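Local structure of imine reductase (Bacillus cereus, 4D3D) at the interface of chains A and B. The protein catalyses the NADPH-dependent reduction of cyclic imines such as 2-methylpyrroline, with S selectivity. Sequence-based numbering; all coordinates share one arbitrary frame. Chains: chain A/B, Imine reductase.

The three contacts join chain A to chain B mainly through the long helices 182-210 and 215-242, with B:Ile300 of a short C-terminal helix added in contact 1, and the two-fold symmetry repeats each with the chains exchanged. Contacts 1 and 3 are neighbours, their C-alpha centres about 8 Å apart, and share A:Tyr201. Contact 2 lies farther off, about 18 Å from contact 1 and 15 Å from contact 3. Positions 193 and 233 serve twice: A:Ile193 in contact 2 and B:Ile193 in contact 3, B:Val233 in contact 1 and A:Val233 in contact 2. The same helices thus hold the dimer together along much of their length.

Contact 1: the interface of chains A and B. Residues chain A 201-202, 205, 215; chain B 233, 237, 240, 300.
A:Tyr201 and A:Leu205 pack against B:Val233, B:Leu240 and B:Ile300 in a helix-to-helix interface, mainly apolar, with a water-bridged polar group, that helps join the helical C-terminal regions of the two subunits, which imine reductases typically intertwine in their dimers. Helix 182-210 of chain A supplies the aromatic ring. With CG of A:Tyr201 anti to the backbone N (chi1 166°), the ring reaches across to B:Val233, whose CG2 methyl lies over the middle of one face, 3.9 Å from the centroid. The other methyl, B:Val233 CG1, meets A:Tyr201 CE1 at 3.7 Å, so the branched valine touches the ring with both arms. Farther along, B:Leu240 spreads its CD1 between the tyrosine and A:Leu205, with CD1 3.8 Å from A:Leu205 CD2. A:Leu205 CD2 also meets B:Ile300 CD1 at 3.7 Å, where branched aliphatic groups interlock. Tyrosine suits this place because its ring packs while its hydroxyl meets the water. Threonine likewise divides its work: CG2 of B:Thr237 turns to A:Ala215, whose small side chain allows close approach, while OG1 gives a 2.8 Å hydrogen bond to B:Val233 O, arriving 47° out of the carbonyl plane. One water links the two chains, lying 2.7 Å from A:Tyr201 OH, with B:Thr237 OG1 and the backbone A:Ala215 O also within its bonding reach.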
loop_
_atom_site.group_PDB
_atom_site.type_symbol
_atom_site.label_atom_id
_atom_site.label_comp_id
_atom_site.label_asym_id
_atom_site.label_seq_id
_atom_site.Cartn_x
_atom_site.Cartn_y
_atom_site.Cartn_z
ATOM N N TYR A 201 3.914 0.391 -4.681
ATOM C CA TYR A 201 3.520 0.677 -6.062
ATOM C C TYR A 201 4.699 0.918 -6.966
ATOM O O TYR A 201 4.771 0.351 -8.081
ATOM C CB TYR A 201 2.484 1.830 -6.090
ATOM C CG TYR A 201 2.310 2.390 -7.460
ATOM C CD1 TYR A 201 1.589 1.704 -8.413
ATOM C CD2 TYR A 201 2.970 3.572 -7.843
ATOM C CE1 TYR A 201 1.516 2.229 -9.719
ATOM C CE2 TYR A 201 2.852 4.114 -9.133
ATOM C CZ TYR A 201 2.123 3.417 -10.042
ATOM O OH TYR A 201 2.071 3.838 -11.336
ATOM N N LEU A 202 5.678 1.798 -6.559
ATOM C CA LEU A 202 6.821 2.100 -7.387
ATOM C C LEU A 202 7.668 0.852 -7.583
ATOM O O LEU A 202 8.132 0.605 -8.686
ATOM C CB LEU A 202 7.679 3.217 -6.813
ATOM C CG LEU A 202 6.951 4.580 -6.744
ATOM C CD1 LEU A 202 7.833 5.538 -6.011
ATOM C CD2 LEU A 202 6.670 5.167 -8.128
ATOM N N LEU A 205 5.842 -1.342 -10.080
ATOM C CA LEU A 205 5.973 -0.737 -11.371
ATOM C C LEU A 205 7.356 -1.006 -11.968
ATOM O O LEU A 205 7.469 -1.268 -13.180
ATOM C CB LEU A 205 5.649 0.784 -11.287
ATOM C CG LEU A 205 5.803 1.503 -12.591
ATOM C CD1 LEU A 205 4.842 1.010 -13.646
ATOM C CD2 LEU A 205 5.582 2.990 -12.278
ATOM N N ALA A 215 3.360 2.107 -17.049
ATOM C CA ALA A 215 2.491 2.543 -15.965
ATOM C C ALA A 215 1.071 2.664 -16.433
ATOM O O ALA A 215 0.141 2.345 -15.691
ATOM C CB ALA A 215 2.977 3.809 -15.339
ATOM N N VAL B 233 -1.763 7.437 -7.811
ATOM C CA VAL B 233 -1.321 6.615 -8.946
ATOM C C VAL B 233 -1.769 7.216 -10.266
ATOM O O VAL B 233 -0.981 7.365 -11.144
ATOM C CB VAL B 233 -1.784 5.159 -8.767
ATOM C CG1 VAL B 233 -1.534 4.389 -10.009
ATOM C CG2 VAL B 233 -1.155 4.536 -7.562
ATOM N N THR B 237 1.098 8.476 -12.978
ATOM C CA THR B 237 1.199 7.564 -14.139
ATOM C C THR B 237 1.794 8.155 -15.425
ATOM O O THR B 237 2.815 7.676 -15.940
ATOM C CB THR B 237 -0.144 6.820 -14.344
ATOM O OG1 THR B 237 -0.282 5.812 -13.328
ATOM C CG2 THR B 237 -0.265 6.194 -15.680
ATOM N N LEU B 240 5.512 9.184 -14.880
ATOM C CA LEU B 240 6.341 7.999 -14.828
ATOM C C LEU B 240 6.580 7.469 -16.240
ATOM O O LEU B 240 7.773 7.103 -16.553
ATOM C CB LEU B 240 5.642 6.949 -13.962
ATOM C CG LEU B 240 5.842 7.203 -12.423
ATOM C CD1 LEU B 240 4.727 6.578 -11.577
ATOM C CD2 LEU B 240 7.192 6.737 -11.976
ATOM N N ILE B 300 11.943 5.276 -8.162
ATOM C CA ILE B 300 11.879 4.139 -9.072
ATOM C C ILE B 300 13.263 3.842 -9.659
ATOM O O ILE B 300 13.596 2.709 -9.942
ATOM C CB ILE B 300 10.773 4.319 -10.105
ATOM C CG1 ILE B 300 10.394 2.921 -10.640
ATOM C CG2 ILE B 300 11.199 5.227 -11.170
ATOM C CD1 ILE B 300 9.208 2.886 -11.554
HETATM O O HOH W 1 0.085 3.067 -13.050
#

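Contact 2: the interface of chains A and B. Residues chain A 193, 226, 229-230, 233; chain B 223, 226-227.
Chi1 of -67° sets CG of B:Met226 beside its own backbone N, and chi2 of 168° with chi3 of 159° keeps the chain extended, carrying the sulfur across to A:Leu229 and A:Val233. This is helix-on-helix packing of the imine reductase C-terminal region, in which helix 215-242 meets its symmetry mate. The thioether B:Met226 SD lies 3.7 Å from A:Val233 CG2, the valine branch that stands beside its backbone N. B:Met226 SD also touches A:Leu229 CB at 3.8 Å, from a direction about a right angle away. Methionine suits this place because a long, unbranched and polarisable chain can thread between branched neighbours. Nearer its root, B:Met226 slides past A:Pro230 in the opposite direction, its CB 3.9 Å from the proline CG. The compact proline ring also meets B:Ser223 and B:Ser227, small residues that let the helices come close. B:Ser227 OG is 3.4 Å from A:Pro230 CG and makes a weak hydrogen bond to B:Ser223 O one helical turn back. Proline has no N-H to offer the carbonyl of A:Met226 four residues earlier. Across the symmetry axis the two Met226 carbonyls run nearly antiparallel, with A:Met226 O and B:Met226 O 4.0 Å apart.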
loop_
_atom_site.group_PDB
_atom_site.type_symbol
_atom_site.label_atom_id
_atom_site.label_comp_id
_atom_site.label_asym_id
_atom_site.label_seq_id
_atom_site.Cartn_x
_atom_site.Cartn_y
_atom_site.Cartn_z
ATOM N N ILE A 193 1.128 4.303 6.380
ATOM C CA ILE A 193 0.421 3.604 5.268
ATOM C C ILE A 193 0.768 4.283 3.899
ATOM O O ILE A 193 1.164 3.629 2.937
ATOM C CB ILE A 193 -1.098 3.574 5.482
ATOM C CG1 ILE A 193 -1.420 2.673 6.687
ATOM C CG2 ILE A 193 -1.777 3.015 4.280
ATOM C CD1 ILE A 193 -2.928 2.648 7.045
ATOM N N MET A 226 -5.467 -1.377 -4.794
ATOM C CA MET A 226 -5.537 -0.384 -3.728
ATOM C C MET A 226 -6.974 -0.179 -3.205
ATOM O O MET A 226 -7.173 -0.098 -2.006
ATOM C CB MET A 226 -4.973 0.974 -4.195
ATOM C CG MET A 226 -3.491 0.926 -4.513
ATOM S SD MET A 226 -2.464 0.773 -3.073
ATOM C CE MET A 226 -0.872 1.385 -3.688
ATOM N N LEU A 229 -8.383 -2.722 -0.683
ATOM C CA LEU A 229 -7.817 -2.891 0.608
ATOM C C LEU A 229 -8.768 -2.549 1.754
ATOM O O LEU A 229 -8.752 -3.224 2.792
ATOM C CB LEU A 229 -6.462 -2.168 0.728
ATOM C CG LEU A 229 -5.376 -2.680 -0.260
ATOM C CD1 LEU A 229 -4.063 -2.020 -0.028
ATOM C CD2 LEU A 229 -5.239 -4.217 -0.309
ATOM N N PRO A 230 -9.568 -1.482 1.625
ATOM C CA PRO A 230 -10.494 -1.213 2.773
ATOM C C PRO A 230 -11.444 -2.367 3.104
ATOM O O PRO A 230 -11.825 -2.513 4.247
ATOM C CB PRO A 230 -11.274 -0.007 2.300
ATOM C CG PRO A 230 -10.305 0.714 1.325
ATOM C CD PRO A 230 -9.554 -0.398 0.627
ATOM N N VAL A 233 -9.498 -4.493 5.487
ATOM C CA VAL A 233 -9.410 -3.800 6.746
ATOM C C VAL A 233 -10.776 -3.910 7.501
ATOM O O VAL A 233 -10.751 -4.223 8.637
ATOM C CB VAL A 233 -9.026 -2.319 6.558
ATOM C CG1 VAL A 233 -9.114 -1.563 7.873
ATOM C CG2 VAL A 233 -7.578 -2.234 6.051
ATOM N N SER B 223 -9.139 3.323 6.095
ATOM C CA SER B 223 -9.877 3.169 4.873
ATOM C C SER B 223 -9.765 4.339 3.960
ATOM O O SER B 223 -9.574 4.170 2.759
ATOM C CB SER B 223 -11.383 2.847 5.120
ATOM O OG SER B 223 -11.446 1.682 5.880
ATOM N N MET B 226 -6.313 4.504 2.264
ATOM C CA MET B 226 -6.207 3.504 1.203
ATOM C C MET B 226 -6.979 3.832 -0.049
ATOM O O MET B 226 -6.484 3.701 -1.167
ATOM C CB MET B 226 -6.668 2.142 1.712
ATOM C CG MET B 226 -5.729 1.635 2.741
ATOM S SD MET B 226 -6.373 0.224 3.625
ATOM C CE MET B 226 -4.852 -0.392 4.200
ATOM N N SER B 227 -8.226 4.338 0.137
ATOM C CA SER B 227 -9.050 4.714 -0.945
ATOM C C SER B 227 -8.532 5.911 -1.699
ATOM O O SER B 227 -8.885 6.121 -2.901
ATOM C CB SER B 227 -10.502 4.983 -0.431
ATOM O OG SER B 227 -11.055 3.746 -0.059
#

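Contact 3: the interface of chains A and B. Residues chain A 200-201, 204, 207, 218; chain B 189, 192-193.
B:Ile189 fits between A:Ala204, A:Ile207 and A:Phe218, a knob of helix 182-210 set against the same helix of the partner and the start of helix 215-242, in the helical C-terminal region of the imine reductase family. Its CB faces A:Ala204, whose CB is 4.0 Å away; a residue this small leaves room for the whole isoleucine to approach the helix. From CB the chain divides. The short branch runs past A:Ile207 in the opposite direction, and B:Ile189 CG2 meets A:Ile207 CG2 at 3.7 Å. The long branch takes the other direction: chi1 of 66° places CG1 between the backbone N and the carbonyl carbon, a crowded position for a branched residue, and turns it to A:Phe218. B:Ile189 CG1 comes 3.6 Å from A:Phe218 CE1 at the ring's rim. At the tip, CD1 lies over the ring face, displaced towards the CD1-CE1 side of the rim, a CH-pi contact that suits a flat, electron-rich surface. One turn on, B:Ile193 brings its own CD1 to A:Phe218 CZ at 3.8 Å, so the phenyl group receives two isoleucines from chain B. Serine serves where backbone must come close: A:Ser200 OG rests 3.6 Å from B:Ile193 CA. B:Asp192, with CG anti to the backbone N (chi1 -170°), brings OD2 against the backbone of A:Ala204, 3.4 Å from its N and equally near its CA, an approach that the small alanine side chain allows.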
loop_
_atom_site.group_PDB
_atom_site.type_symbol
_atom_site.label_atom_id
_atom_site.label_comp_id
_atom_site.label_asym_id
_atom_site.label_seq_id
_atom_site.Cartn_x
_atom_site.Cartn_y
_atom_site.Cartn_z
ATOM N N SER A 200 5.552 0.594 -2.376
ATOM C CA SER A 200 5.234 -0.709 -2.967
ATOM C C SER A 200 4.703 -0.665 -4.358
ATOM O O SER A 200 5.055 -1.520 -5.204
ATOM C CB SER A 200 4.299 -1.547 -2.070
ATOM O OG SER A 200 2.915 -1.186 -2.231
ATOM N N TYR A 201 3.914 0.391 -4.681
ATOM C CA TYR A 201 3.520 0.677 -6.062
ATOM C C TYR A 201 4.699 0.918 -6.966
ATOM O O TYR A 201 4.771 0.351 -8.081
ATOM C CB TYR A 201 2.484 1.830 -6.090
ATOM C CG TYR A 201 2.310 2.390 -7.460
ATOM C CD1 TYR A 201 1.589 1.704 -8.413
ATOM C CD2 TYR A 201 2.970 3.572 -7.843
ATOM C CE1 TYR A 201 1.516 2.229 -9.719
ATOM C CE2 TYR A 201 2.852 4.114 -9.133
ATOM C CZ TYR A 201 2.123 3.417 -10.042
ATOM O OH TYR A 201 2.071 3.838 -11.336
ATOM N N ALA A 204 6.544 -2.402 -7.529
ATOM C CA ALA A 204 5.756 -3.200 -8.449
ATOM C C ALA A 204 5.898 -2.677 -9.891
ATOM O O ALA A 204 6.002 -3.465 -10.848
ATOM C CB ALA A 204 4.293 -3.245 -8.026
ATOM N N ILE A 207 9.174 -3.623 -11.522
ATOM C CA ILE A 207 9.086 -5.030 -12.006
ATOM C C ILE A 207 8.330 -5.010 -13.382
ATOM O O ILE A 207 8.746 -5.627 -14.371
ATOM C CB ILE A 207 8.404 -5.987 -10.994
ATOM C CG1 ILE A 207 9.199 -6.050 -9.682
ATOM C CG2 ILE A 207 8.233 -7.353 -11.612
ATOM C CD1 ILE A 207 8.458 -6.813 -8.586
ATOM N N PHE A 218 -0.402 -0.741 -16.304
ATOM C CA PHE A 218 -0.563 -1.217 -14.914
ATOM C C PHE A 218 -1.662 -0.502 -14.168
ATOM O O PHE A 218 -2.290 -1.079 -13.221
ATOM C CB PHE A 218 0.804 -1.118 -14.211
ATOM C CG PHE A 218 0.884 -1.667 -12.770
ATOM C CD1 PHE A 218 0.140 -2.792 -12.362
ATOM C CD2 PHE A 218 1.765 -1.118 -11.834
ATOM C CE1 PHE A 218 0.237 -3.297 -11.058
ATOM C CE2 PHE A 218 1.896 -1.651 -10.546
ATOM C CZ PHE A 218 1.101 -2.723 -10.174
ATOM N N ILE B 189 2.787 -8.731 -9.342
ATOM C CA ILE B 189 2.999 -7.260 -9.009
ATOM C C ILE B 189 1.774 -6.737 -8.178
ATOM O O ILE B 189 1.960 -5.878 -7.310
ATOM C CB ILE B 189 3.291 -6.401 -10.257
ATOM C CG1 ILE B 189 2.131 -6.327 -11.205
ATOM C CG2 ILE B 189 4.595 -6.885 -10.892
ATOM C CD1 ILE B 189 2.457 -5.443 -12.438
ATOM N N ASP B 192 2.632 -7.877 -4.638
ATOM C CA ASP B 192 3.677 -7.033 -4.071
ATOM C C ASP B 192 2.958 -5.838 -3.308
ATOM O O ASP B 192 3.279 -5.559 -2.128
ATOM C CB ASP B 192 4.574 -6.563 -5.250
ATOM C CG ASP B 192 5.852 -5.871 -4.834
ATOM O OD1 ASP B 192 6.242 -5.924 -3.657
ATOM O OD2 ASP B 192 6.432 -5.281 -5.810
ATOM N N ILE B 193 2.012 -5.208 -3.975
ATOM C CA ILE B 193 1.205 -4.115 -3.319
ATOM C C ILE B 193 0.357 -4.662 -2.148
ATOM O O ILE B 193 0.430 -4.116 -1.050
ATOM C CB ILE B 193 0.344 -3.416 -4.340
ATOM C CG1 ILE B 193 1.196 -2.659 -5.351
ATOM C CG2 ILE B 193 -0.567 -2.445 -3.643
ATOM C CD1 ILE B 193 0.412 -2.030 -6.510
#